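Local coordinates for redox-sensing transcriptional repressor Rex (PDB 3WGG), which probably represses transcription in response to the cellular NADH/NAD(+) redox state, acting as a homodimer that binds DNA and the dinucleotide, at residues A[87-92]-A[113-118]. Sequence-based numbering, arbitrary orientation.
Sequences TIIIGA and KGIFDI. With 8NA (alpha-Diphosphopyridine nucleotide), chain C.
Asp117 OD1 is gripped from two directions: the backbone N of Ala92 donates to its anti lone pair at 2.8 Å, nearly straight (167° at the hydrogen), and ribose hydroxyl O3B of 8NA donates at 2.9 Å. This is the dinucleotide end of a Rossmann fold, where strand 85-90 runs into a glycine-rich turn, consistent with a GxGxxG motif beginning at Gly91, and strand 110-117 ends in the acidic residue that reads the adenosine ribose. The other oxygen, Asp117 OD2, accepts a short hydrogen bond (2.5 Å) from ribose hydroxyl O2B of 8NA and another from the backbone N of Asn119. With CG anti to the backbone N (chi1 -152°), the carboxylate swings towards Ala92, placing one oxygen at each ribose hydroxyl. Replacing the aspartate by an alanine removes both oxygens and is likely to leave the two ribose hydroxyls and the Ala92 N-H without their carboxylate acceptors.

Parallel pairing is evidenced by axes only 14° apart and by alternating bonds: Ile89 N donates to Gly114 O, Ile89 O accepts from Phe116 N, and Gly91 N reaches Phe116 O at 2.7 Å. On the face carrying Ile88, Ile90 and Phe116, Ile88 CG2 meets the phenyl edge at CE2 (3.8 Å), and the ring also packs edge-to-face with Phe141 of helix 138-144. Ile90 works both ways: its CD1 lies 3.9 Å from Phe116 CD2, while its CG2 touches adenine C2A of 8NA at 3.4 Å.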
# COMPACT_ATOMS: atom_id res chain seq x y z
N THR A 87 -11.12 -15.87 -4.08
CA THR A 87 -11.51 -14.49 -3.81
C THR A 87 -12.70 -14.06 -4.63
O THR A 87 -13.00 -14.61 -5.71
CB THR A 87 -10.35 -13.51 -4.10
OG1 THR A 87 -10.10 -13.47 -5.51
CG2 THR A 87 -9.08 -14.00 -3.43
N ILE A 88 -13.38 -13.06 -4.10
CA ILE A 88 -14.26 -12.27 -4.91
C ILE A 88 -13.97 -10.77 -4.72
O ILE A 88 -13.42 -10.34 -3.70
CB ILE A 88 -15.72 -12.54 -4.52
CG1 ILE A 88 -15.93 -12.17 -3.05
CG2 ILE A 88 -16.10 -13.97 -4.85
CD1 ILE A 88 -17.41 -12.44 -2.63
N ILE A 89 -14.40 -9.99 -5.69
CA ILE A 89 -14.31 -8.52 -5.61
C ILE A 89 -15.71 -7.94 -5.61
O ILE A 89 -16.56 -8.28 -6.49
CB ILE A 89 -13.53 -8.00 -6.86
CG1 ILE A 89 -12.07 -8.49 -6.80
CG2 ILE A 89 -13.62 -6.44 -7.00
CD1 ILE A 89 -11.27 -8.29 -8.10
N ILE A 90 -15.96 -7.01 -4.70
CA ILE A 90 -17.24 -6.32 -4.77
C ILE A 90 -16.95 -4.92 -5.25
O ILE A 90 -16.15 -4.21 -4.63
CB ILE A 90 -17.95 -6.27 -3.40
CG1 ILE A 90 -17.72 -7.55 -2.59
CG2 ILE A 90 -19.41 -5.91 -3.59
CD1 ILE A 90 -18.31 -8.81 -3.18
N GLY A 91 -17.60 -4.53 -6.34
CA GLY A 91 -17.46 -3.25 -7.02
C GLY A 91 -16.69 -3.50 -8.29
O GLY A 91 -15.50 -3.83 -8.26
N ALA A 92 -17.34 -3.36 -9.43
CA ALA A 92 -16.67 -3.49 -10.71
C ALA A 92 -16.53 -2.14 -11.40
O ALA A 92 -16.71 -2.04 -12.60
CB ALA A 92 -17.43 -4.47 -11.62
N LYS A 113 -12.87 -15.79 -8.23
CA LYS A 113 -14.03 -16.56 -8.68
C LYS A 113 -15.20 -15.74 -9.19
O LYS A 113 -16.09 -16.26 -9.87
CB LYS A 113 -14.54 -17.42 -7.54
CG LYS A 113 -13.48 -18.22 -6.79
CD LYS A 113 -12.80 -19.30 -7.65
CE LYS A 113 -13.67 -19.80 -8.80
NZ LYS A 113 -14.94 -20.46 -8.33
N GLY A 114 -15.29 -14.48 -8.78
CA GLY A 114 -16.50 -13.72 -9.12
C GLY A 114 -16.28 -12.27 -8.82
O GLY A 114 -15.42 -11.91 -8.01
N ILE A 115 -17.02 -11.43 -9.54
CA ILE A 115 -17.01 -10.00 -9.30
C ILE A 115 -18.46 -9.53 -9.24
O ILE A 115 -19.27 -9.92 -10.07
CB ILE A 115 -16.29 -9.26 -10.40
CG1 ILE A 115 -14.97 -9.94 -10.69
CG2 ILE A 115 -16.11 -7.74 -10.09
CD1 ILE A 115 -14.32 -9.40 -12.01
N PHE A 116 -18.76 -8.66 -8.28
CA PHE A 116 -20.13 -8.29 -8.02
C PHE A 116 -20.35 -6.79 -8.07
O PHE A 116 -19.48 -5.99 -7.68
CB PHE A 116 -20.57 -8.86 -6.66
CG PHE A 116 -20.50 -10.33 -6.61
CD1 PHE A 116 -21.61 -11.11 -6.91
CD2 PHE A 116 -19.29 -10.96 -6.33
CE1 PHE A 116 -21.51 -12.49 -6.90
CE2 PHE A 116 -19.19 -12.34 -6.34
CZ PHE A 116 -20.30 -13.10 -6.60
N ASP A 117 -21.52 -6.40 -8.58
CA ASP A 117 -21.88 -4.99 -8.62
C ASP A 117 -23.36 -4.80 -8.43
O ASP A 117 -24.12 -5.76 -8.50
CB ASP A 117 -21.42 -4.36 -9.91
CG ASP A 117 -21.14 -2.87 -9.75
OD1 ASP A 117 -19.96 -2.53 -9.62
OD2 ASP A 117 -22.08 -2.04 -9.74
N ILE A 118 -23.77 -3.55 -8.19
CA ILE A 118 -25.17 -3.17 -8.14
C ILE A 118 -25.67 -2.63 -9.47
O ILE A 118 -26.88 -2.65 -9.72
CB ILE A 118 -25.49 -2.11 -7.06
CG1 ILE A 118 -24.52 -0.92 -7.14
CG2 ILE A 118 -25.48 -2.70 -5.71
CD1 ILE A 118 -25.12 0.34 -6.57
PA 8NA C . -16.49 3.71 -9.43
O1A 8NA C . -17.68 4.64 -9.32
O2A 8NA C . -15.67 3.63 -10.70
O5B 8NA C . -16.97 2.24 -8.97
C5B 8NA C . -17.72 1.96 -7.78
C4B 8NA C . -18.58 0.76 -8.18
O4B 8NA C . -19.23 0.15 -7.08
C3B 8NA C . -19.67 1.18 -9.15
O3B 8NA C . -19.53 0.28 -10.25
C2B 8NA C . -20.97 0.94 -8.36
O2B 8NA C . -22.01 0.44 -9.20
C1B 8NA C . -20.55 -0.19 -7.46
N9A 8NA C . -21.28 -0.26 -6.19
C8A 8NA C . -21.78 0.74 -5.43
N7A 8NA C . -22.29 0.18 -4.31
C5A 8NA C . -22.11 -1.16 -4.40
C6A 8NA C . -22.43 -2.25 -3.60
N6A 8NA C . -23.08 -2.09 -2.43
N1A 8NA C . -22.11 -3.48 -4.01
C2A 8NA C . -21.50 -3.72 -5.19
N3A 8NA C . -21.21 -2.70 -6.00
C4A 8NA C . -21.49 -1.43 -5.61
O3 8NA C . -15.45 4.13 -8.24
PN 8NA C . -13.94 3.54 -8.20
O1N 8NA C . -13.04 4.46 -8.96
O2N 8NA C . -13.94 2.09 -8.64
O5D 8NA C . -13.53 3.70 -6.64
C5D 8NA C . -14.06 2.91 -5.56
C4D 8NA C . -13.56 3.45 -4.21
O4D 8NA C . -12.25 4.04 -4.37
C3D 8NA C . -14.40 4.56 -3.60
O3D 8NA C . -14.31 4.47 -2.16
C2D 8NA C . -13.69 5.83 -4.02
O2D 8NA C . -13.93 6.75 -2.97
C1D 8NA C . -12.21 5.46 -4.15
N1N 8NA C . -11.37 5.66 -2.91
C2N 8NA C . -10.85 6.90 -2.63
C3N 8NA C . -10.09 7.17 -1.55
C7N 8NA C . -9.61 8.55 -1.37
O7N 8NA C . -10.08 9.47 -2.03
N7N 8NA C . -8.63 8.73 -0.48
C4N 8NA C . -9.71 6.07 -0.58
C5N 8NA C . -10.30 4.73 -1.01
C6N 8NA C . -11.06 4.58 -2.10